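Local atomic coordinates of extracellular protein containing a SCP domain (Bacillus anthracis, PDB entry 4IFA), a protein that is of unknown function but is an extracellular protein that joins a CAP-associated N-terminal domain to an SCP domain of the cysteine-rich secretory protein family. Residues A89-F94 and F225-I230; K100-Y105 and D185-R190; Q303-S308 and Y332-I337. One frame throughout, in Å; residues are numbered along the deposited sequence.

Contact 1: residues A89-F94 and F225-I230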
# COMPACT_ATOMS: atom_id res chain seq x y z
N ALA A 89 -3.49 8.22 12.31
CA ALA A 89 -2.24 9.00 12.46
C ALA A 89 -1.03 8.13 12.78
O ALA A 89 0.12 8.56 12.65
CB ALA A 89 -2.41 10.05 13.55
N GLN A 90 -1.30 6.89 13.24
CA GLN A 90 -0.26 5.92 13.68
C GLN A 90 -0.21 4.65 12.80
O GLN A 90 0.35 3.62 13.17
CB GLN A 90 -0.47 5.54 15.15
CG GLN A 90 -0.54 6.71 16.10
CD GLN A 90 0.75 7.48 16.24
OE1 GLN A 90 1.83 7.00 15.92
NE2 GLN A 90 0.64 8.71 16.74
N TYR A 91 -0.83 4.69 11.62
CA TYR A 91 -1.00 3.48 10.81
C TYR A 91 0.30 2.85 10.43
O TYR A 91 1.20 3.50 9.86
CB TYR A 91 -1.80 3.79 9.51
CG TYR A 91 -2.16 2.57 8.69
CD1 TYR A 91 -3.44 2.10 8.67
CD2 TYR A 91 -1.19 1.88 7.98
CE1 TYR A 91 -3.79 0.95 7.97
CE2 TYR A 91 -1.51 0.70 7.28
CZ TYR A 91 -2.81 0.25 7.29
OH TYR A 91 -3.16 -0.88 6.58
N VAL A 92 0.42 1.56 10.79
CA VAL A 92 1.53 0.74 10.38
C VAL A 92 1.03 -0.70 10.27
O VAL A 92 0.08 -1.11 10.96
CB VAL A 92 2.73 0.83 11.35
CG1 VAL A 92 2.37 0.44 12.74
CG2 VAL A 92 3.92 -0.01 10.85
N GLN A 93 1.64 -1.43 9.34
CA GLN A 93 1.39 -2.87 9.21
C GLN A 93 2.74 -3.55 9.08
O GLN A 93 3.64 -3.08 8.37
CB GLN A 93 0.46 -3.17 8.03
CG GLN A 93 0.93 -2.64 6.69
CD GLN A 93 -0.09 -2.84 5.56
OE1 GLN A 93 -1.24 -2.41 5.70
NE2 GLN A 93 0.31 -3.45 4.44
N PHE A 94 2.91 -4.62 9.84
CA PHE A 94 4.17 -5.41 9.91
C PHE A 94 3.95 -6.76 9.27
O PHE A 94 2.89 -7.36 9.43
CB PHE A 94 4.60 -5.65 11.36
CG PHE A 94 4.94 -4.41 12.16
CD1 PHE A 94 6.26 -3.97 12.25
CD2 PHE A 94 3.96 -3.69 12.82
CE1 PHE A 94 6.61 -2.86 13.01
CE2 PHE A 94 4.30 -2.57 13.59
CZ PHE A 94 5.62 -2.15 13.68
N PHE A 225 -8.70 0.30 1.28
CA PHE A 225 -9.71 1.14 1.93
C PHE A 225 -9.15 2.07 3.01
O PHE A 225 -9.32 3.29 2.94
CB PHE A 225 -10.85 0.28 2.47
CG PHE A 225 -11.85 1.04 3.26
CD1 PHE A 225 -12.85 1.81 2.62
CD2 PHE A 225 -11.83 1.03 4.63
CE1 PHE A 225 -13.78 2.53 3.37
CE2 PHE A 225 -12.77 1.75 5.37
CZ PHE A 225 -13.74 2.50 4.73
N ASP A 226 -8.47 1.50 3.97
CA ASP A 226 -7.91 2.32 5.05
C ASP A 226 -6.89 3.33 4.53
O ASP A 226 -6.87 4.48 4.99
CB ASP A 226 -7.24 1.43 6.09
CG ASP A 226 -8.20 0.67 6.94
OD1 ASP A 226 -9.34 1.12 7.14
OD2 ASP A 226 -7.81 -0.40 7.49
N LEU A 227 -6.03 2.92 3.60
CA LEU A 227 -4.98 3.80 3.12
C LEU A 227 -5.58 4.89 2.24
O LEU A 227 -5.01 5.97 2.13
CB LEU A 227 -3.90 2.96 2.41
CG LEU A 227 -3.15 1.99 3.31
CD1 LEU A 227 -2.28 1.05 2.43
CD2 LEU A 227 -2.28 2.80 4.28
N THR A 228 -6.73 4.62 1.61
CA THR A 228 -7.45 5.68 0.85
C THR A 228 -7.95 6.71 1.87
O THR A 228 -7.89 7.90 1.58
CB THR A 228 -8.61 5.11 0.01
OG1 THR A 228 -8.04 4.29 -1.03
CG2 THR A 228 -9.39 6.21 -0.69
N ASN A 229 -8.45 6.29 3.02
CA ASN A 229 -8.91 7.23 4.03
C ASN A 229 -7.74 8.05 4.62
O ASN A 229 -7.93 9.20 4.98
CB ASN A 229 -9.79 6.59 5.08
CG ASN A 229 -11.21 6.41 4.60
OD1 ASN A 229 -11.68 7.23 3.81
ND2 ASN A 229 -11.89 5.37 5.06
N ILE A 230 -6.54 7.48 4.68
CA ILE A 230 -5.35 8.25 5.07
C ILE A 230 -5.09 9.37 4.05
O ILE A 230 -4.80 10.51 4.42
CB ILE A 230 -4.15 7.33 5.28
CG1 ILE A 230 -4.39 6.55 6.57
CG2 ILE A 230 -2.83 8.12 5.30
CD1 ILE A 230 -3.33 5.59 6.93
O HOH W 1 -5.77 -1.91 6.72
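This contact belongs to the interface between the CAP-associated N-terminal part and the SCP (CAP) domain. Tyr-91, in the loop just before strand 92-97, meets one side of the long helix 210-234 there. This one aromatic side chain makes all the direct contacts from residues 89-94. Its partners are Asp-226, Leu-227 and Ile-230, which lie on one side of the helix at i, i+1 and i+4. The phenol is swung away from its own backbone N (chi1 -174°), and this carries the ring out to the helix. Leu-227 supplies a CH-pi contact. Its CD2 methyl lies over one face of the ring, 4.0 Å from the centroid of Tyr-91 and 19° off the ring normal. That methyl is displaced toward the rim, and CE2 of Tyr-91 is the ring atom nearest to CD2 of Leu-227, at 3.7 Å. Ile-230 packs at the root of the same side chain, with its CD1 3.5 Å from CB of Tyr-91. Asp-226 gives its CB to the ring, 4.0 Å from CE1 of Tyr-91. Leu-227 also touches Val-299 and Leu-302 of helix 298-306, so the packing extends into the SCP domain. The carboxylate of Asp-226 also turns toward the N-terminal part, where OD2 takes a hydrogen bond from Asn-85. Gln-93 is linked to the same helix through Gln-223, which its NE2 meets by a hydrogen bond. The buried phenol oxygen is held by two polar partners near the ring plane. Tyr-91 OH donates to OE1 of Gln-93 at 2.6 Å, in the carbonyl plane. One water donates to Tyr-91 OH at 2.8 Å and also to OD2 of Asp-226 at 2.7 Å, so it bridges the two side chains.

Contact 2: residues K100-Y105 and D185-R190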
# COMPACT_ATOMS: atom_id res chain seq x y z
N LYS A 100 9.26 -14.01 12.77
CA LYS A 100 10.25 -12.94 12.59
C LYS A 100 9.62 -11.81 11.78
O LYS A 100 8.82 -12.06 10.87
CB LYS A 100 11.50 -13.44 11.86
CG LYS A 100 12.29 -14.54 12.58
CD LYS A 100 12.77 -14.13 13.98
CE LYS A 100 13.81 -13.01 13.98
NZ LYS A 100 14.36 -12.68 15.33
N VAL A 101 9.98 -10.56 12.12
CA VAL A 101 9.48 -9.38 11.41
C VAL A 101 10.38 -9.15 10.19
O VAL A 101 11.58 -8.93 10.34
CB VAL A 101 9.42 -8.14 12.30
CG1 VAL A 101 8.93 -6.96 11.48
CG2 VAL A 101 8.49 -8.35 13.50
N VAL A 102 9.82 -9.29 8.99
CA VAL A 102 10.56 -9.22 7.74
C VAL A 102 10.27 -7.99 6.87
O VAL A 102 11.04 -7.68 5.97
CB VAL A 102 10.35 -10.51 6.89
CG1 VAL A 102 10.80 -11.76 7.70
CG2 VAL A 102 8.93 -10.69 6.35
N THR A 103 9.19 -7.28 7.17
CA THR A 103 8.79 -6.10 6.41
C THR A 103 7.84 -5.27 7.21
O THR A 103 7.29 -5.74 8.21
CB THR A 103 8.16 -6.56 5.05
OG1 THR A 103 7.93 -5.45 4.16
CG2 THR A 103 6.85 -7.28 5.24
N ALA A 104 7.65 -4.01 6.80
CA ALA A 104 6.61 -3.15 7.41
C ALA A 104 6.28 -2.06 6.43
O ALA A 104 7.14 -1.65 5.65
CB ALA A 104 7.06 -2.54 8.76
N TYR A 105 5.05 -1.59 6.48
CA TYR A 105 4.64 -0.43 5.71
C TYR A 105 4.05 0.60 6.68
O TYR A 105 3.08 0.33 7.41
CB TYR A 105 3.60 -0.78 4.65
CG TYR A 105 3.16 0.43 3.86
CD1 TYR A 105 4.05 1.08 3.04
CD2 TYR A 105 1.86 0.96 3.97
CE1 TYR A 105 3.70 2.21 2.32
CE2 TYR A 105 1.52 2.13 3.24
CZ TYR A 105 2.44 2.71 2.44
OH TYR A 105 2.12 3.85 1.66
N ASP A 185 16.22 -8.41 2.65
CA ASP A 185 16.62 -8.81 1.30
C ASP A 185 15.63 -9.78 0.63
O ASP A 185 15.25 -9.60 -0.54
CB ASP A 185 17.97 -9.54 1.33
CG ASP A 185 19.17 -8.64 1.69
OD1 ASP A 185 19.05 -7.40 1.83
OD2 ASP A 185 20.28 -9.21 1.82
N GLU A 186 15.21 -10.79 1.39
CA GLU A 186 14.31 -11.83 0.88
C GLU A 186 12.98 -11.22 0.43
O GLU A 186 12.45 -11.51 -0.65
CB GLU A 186 14.08 -12.91 1.96
CG GLU A 186 15.35 -13.54 2.63
CD GLU A 186 16.15 -14.53 1.77
OE1 GLU A 186 15.59 -15.57 1.36
OE2 GLU A 186 17.37 -14.29 1.59
N THR A 187 12.44 -10.30 1.23
CA THR A 187 11.20 -9.66 0.85
C THR A 187 11.34 -8.80 -0.42
O THR A 187 10.44 -8.77 -1.25
CB THR A 187 10.62 -8.83 2.02
OG1 THR A 187 10.44 -9.71 3.15
CG2 THR A 187 9.31 -8.18 1.63
N LEU A 188 12.44 -8.05 -0.54
CA LEU A 188 12.66 -7.21 -1.73
C LEU A 188 12.67 -8.05 -3.03
O LEU A 188 12.10 -7.68 -4.06
CB LEU A 188 14.00 -6.46 -1.58
CG LEU A 188 14.48 -5.64 -2.79
CD1 LEU A 188 13.56 -4.50 -3.11
CD2 LEU A 188 15.92 -5.13 -2.55
N LEU A 189 13.33 -9.19 -2.97
CA LEU A 189 13.42 -10.07 -4.14
C LEU A 189 12.06 -10.67 -4.54
O LEU A 189 11.80 -10.86 -5.72
CB LEU A 189 14.49 -11.13 -3.90
CG LEU A 189 15.90 -10.53 -3.78
CD1 LEU A 189 16.90 -11.55 -3.31
CD2 LEU A 189 16.35 -9.89 -5.09
N ARG A 190 11.21 -10.98 -3.57
CA ARG A 190 9.85 -11.52 -3.81
C ARG A 190 8.88 -10.47 -4.41
O ARG A 190 8.18 -10.75 -5.39
CB ARG A 190 9.27 -11.96 -2.45
CG ARG A 190 10.11 -13.04 -1.78
CD ARG A 190 9.69 -14.41 -2.11
NE ARG A 190 8.86 -14.99 -1.05
CZ ARG A 190 9.33 -15.71 -0.03
NH1 ARG A 190 8.49 -16.22 0.87
NH2 ARG A 190 10.64 -15.94 0.11
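Thr-187 reaches the strand from the first turn of helix 185-191 and touches Val-102 and Thr-103. Its two branches divide the work. The hydroxyl lies against Val-102, with OG1 of Thr-187 3.7 Å from CG2 of Val-102 and 3.5 Å from the carbonyl O of Val-102. The methyl, anti to its own backbone N, goes to the next residue: CG2 of Thr-187 is 4.0 Å from CB of Thr-103. Both strand side chains cross that of Thr-187 at about a right angle. The CA atoms of Val-102 and Thr-187, the nearest pair across the two segments, are 6.9 Å apart. Second-shell bonds fix the polar ends. OG1 of Thr-187 is hydrogen-bonded to Asp-184, just before the helix, and OG1 of Thr-103 to the carbonyl of Tyr-182 on strand 176-183. The backbone of Val-102 also bonds to Asp-184, so this one residue ties strand and helix together. Further out, Glu-186 forms a salt bridge with Arg-139. Val-102 and Thr-103 both face Gly-95 on the neighbouring strand 92-97. This is a classic beta bulge in the antiparallel sheet of the CAP-associated N-terminal part, with helix 185-191 packed beside it.

Contact 3: residues Q303-S308 and Y332-I337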
# COMPACT_ATOMS: atom_id res chain seq x y z
N GLN A 303 -0.59 3.50 -4.57
CA GLN A 303 0.44 4.50 -4.85
C GLN A 303 0.50 4.80 -6.34
O GLN A 303 0.83 5.92 -6.74
CB GLN A 303 1.79 4.11 -4.26
CG GLN A 303 1.81 4.26 -2.76
CD GLN A 303 1.59 5.70 -2.34
OE1 GLN A 303 0.66 6.01 -1.56
NE2 GLN A 303 2.41 6.59 -2.85
N GLY A 304 0.17 3.82 -7.17
CA GLY A 304 0.05 4.04 -8.61
C GLY A 304 -1.12 4.97 -8.90
O GLY A 304 -1.02 5.92 -9.71
N TRP A 305 -2.25 4.76 -8.23
CA TRP A 305 -3.42 5.63 -8.41
C TRP A 305 -3.17 7.06 -7.94
O TRP A 305 -3.53 8.04 -8.61
CB TRP A 305 -4.66 5.07 -7.72
CG TRP A 305 -5.17 3.80 -8.32
CD1 TRP A 305 -5.20 3.49 -9.65
CD2 TRP A 305 -5.82 2.71 -7.64
NE1 TRP A 305 -5.79 2.26 -9.84
CE2 TRP A 305 -6.18 1.76 -8.63
CE3 TRP A 305 -6.10 2.42 -6.31
CZ2 TRP A 305 -6.81 0.56 -8.29
CZ3 TRP A 305 -6.68 1.22 -5.99
CH2 TRP A 305 -7.06 0.33 -6.97
N LEU A 306 -2.52 7.21 -6.80
CA LEU A 306 -2.22 8.55 -6.25
C LEU A 306 -1.38 9.35 -7.21
O LEU A 306 -1.53 10.58 -7.34
CB LEU A 306 -1.46 8.42 -4.93
CG LEU A 306 -1.16 9.68 -4.13
CD1 LEU A 306 -2.45 10.32 -3.65
CD2 LEU A 306 -0.19 9.39 -2.98
N ASN A 307 -0.48 8.67 -7.92
CA ASN A 307 0.44 9.30 -8.86
C ASN A 307 -0.02 9.40 -10.32
O ASN A 307 0.77 9.75 -11.20
CB ASN A 307 1.80 8.60 -8.78
CG ASN A 307 2.56 9.03 -7.56
OD1 ASN A 307 3.11 10.12 -7.56
ND2 ASN A 307 2.64 8.16 -6.54
N SER A 308 -1.32 9.23 -10.52
CA SER A 308 -1.92 9.34 -11.88
C SER A 308 -3.06 10.36 -11.80
O SER A 308 -3.98 10.16 -11.01
CB SER A 308 -2.46 7.99 -12.28
OG SER A 308 -3.30 8.12 -13.44
N TYR A 332 -7.07 -5.00 -9.18
CA TYR A 332 -7.56 -4.16 -8.09
C TYR A 332 -8.52 -3.13 -8.59
O TYR A 332 -8.22 -2.40 -9.55
CB TYR A 332 -6.36 -3.40 -7.47
CG TYR A 332 -5.14 -4.25 -7.12
CD1 TYR A 332 -4.97 -4.77 -5.84
CD2 TYR A 332 -4.16 -4.49 -8.06
CE1 TYR A 332 -3.87 -5.51 -5.50
CE2 TYR A 332 -3.04 -5.27 -7.72
CZ TYR A 332 -2.90 -5.77 -6.45
OH TYR A 332 -1.80 -6.54 -6.11
N THR A 333 -9.72 -3.08 -7.99
CA THR A 333 -10.74 -2.13 -8.39
C THR A 333 -11.32 -1.39 -7.20
O THR A 333 -11.76 -2.00 -6.23
CB THR A 333 -11.92 -2.88 -9.09
OG1 THR A 333 -11.44 -3.53 -10.27
CG2 THR A 333 -13.05 -1.95 -9.50
N GLN A 334 -11.33 -0.06 -7.30
CA GLN A 334 -12.06 0.81 -6.38
C GLN A 334 -13.32 1.26 -7.07
O GLN A 334 -13.26 1.79 -8.19
CB GLN A 334 -11.27 2.07 -6.03
CG GLN A 334 -10.06 1.87 -5.15
CD GLN A 334 -9.28 3.16 -4.93
OE1 GLN A 334 -9.03 3.92 -5.86
NE2 GLN A 334 -8.91 3.43 -3.66
N ASN A 335 -14.46 1.12 -6.39
CA ASN A 335 -15.72 1.71 -6.84
C ASN A 335 -16.17 2.69 -5.75
O ASN A 335 -16.46 2.33 -4.61
CB ASN A 335 -16.79 0.68 -7.19
CG ASN A 335 -16.55 -0.02 -8.51
OD1 ASN A 335 -15.61 0.31 -9.30
ND2 ASN A 335 -17.38 -1.01 -8.78
N PHE A 336 -16.20 3.97 -6.12
CA PHE A 336 -16.58 5.07 -5.26
C PHE A 336 -18.04 5.39 -5.53
O PHE A 336 -18.48 5.36 -6.69
CB PHE A 336 -15.77 6.34 -5.60
CG PHE A 336 -14.28 6.23 -5.39
CD1 PHE A 336 -13.72 6.68 -4.21
CD2 PHE A 336 -13.46 5.73 -6.39
CE1 PHE A 336 -12.36 6.60 -4.01
CE2 PHE A 336 -12.09 5.62 -6.19
CZ PHE A 336 -11.55 6.07 -4.99
N ILE A 337 -18.80 5.71 -4.48
CA ILE A 337 -20.19 6.12 -4.64
C ILE A 337 -20.55 7.29 -3.75
O ILE A 337 -19.85 7.63 -2.79
CB ILE A 337 -21.21 4.99 -4.35
CG1 ILE A 337 -21.04 4.44 -2.92
CG2 ILE A 337 -21.02 3.81 -5.38
CD1 ILE A 337 -22.21 3.52 -2.50
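Along residues 332-337 of strand 331-338, Tyr-332 is the first to meet Trp-305, near the end of helix 298-306. Its CB lies 3.8 Å from CH2 of Trp-305. Its carbonyl O sits at the edge of the indole, in the ring plane, 3.5 Å from CZ2 of Trp-305. The phenol leads away from the tryptophan, and its OH is hydrogen-bonded to the carbonyl of His-295. Thr-333 turns its side chain the other way, toward helix 244-260, where its hydroxyl pairs with that of Ser-254. Gln-334 points back to the indole and makes the broadest overlap. Its chain is extended beyond CG (chi2 177°), and its amide lies nearly flat along the benzene part of Trp-305, the two planes 14° apart. CD of Gln-334 is 3.4 Å from CZ3 of Trp-305. OE1 of Gln-334 is 3.3 Å from CE3 of Trp-305, above the plane and toward the rim. A hydrogen bond from Asn-290 of the neighbouring strand 286-293 holds that oxygen. The indole is fixed as well: its NE1 is hydrogen-bonded to the carbonyl of Ile-291, on the same strand, and its ring also meets that of His-311. Beyond Gln-334, Phe-336 packs against Phe-320 and Leu-315. On the helix side, Asn-307 is the first residue to leave helical angles. Its ND2 donates to the carbonyl O of Gln-303 at 2.9 Å, while its backbone N reaches that oxygen from the opposite face. The tryptophan thus covers neighbouring antiparallel strands from one side, while helix 244-260 packs on the other. Helices on both faces of a central sheet form the alpha-beta-alpha sandwich of the CAP (SCP) fold.

From the N terminus, residues 89-94, which lead into strand 92-97, and residues 100-105, on the neighbouring antiparallel strand, come first. The backbone O of Gln-93 probably accepts a hydrogen bond from Tyr-105 N, so contacts 1 and 2 share a sheet. Contact 2 closes first, at helix 185-191, within the N-terminal part. It falls inside the longer loop that contact 1 closes at helix 210-234, where the N-terminal part and the SCP domain are tied together. Contact 3 follows in series and joins helix 298-306 to strand 331-338 inside the SCP domain. Thr-228 and Gln-334 bring contacts 1 and 3 close. The centres of contacts 2 and 3 are about 25 Å apart, on opposite sides of the chain's centre.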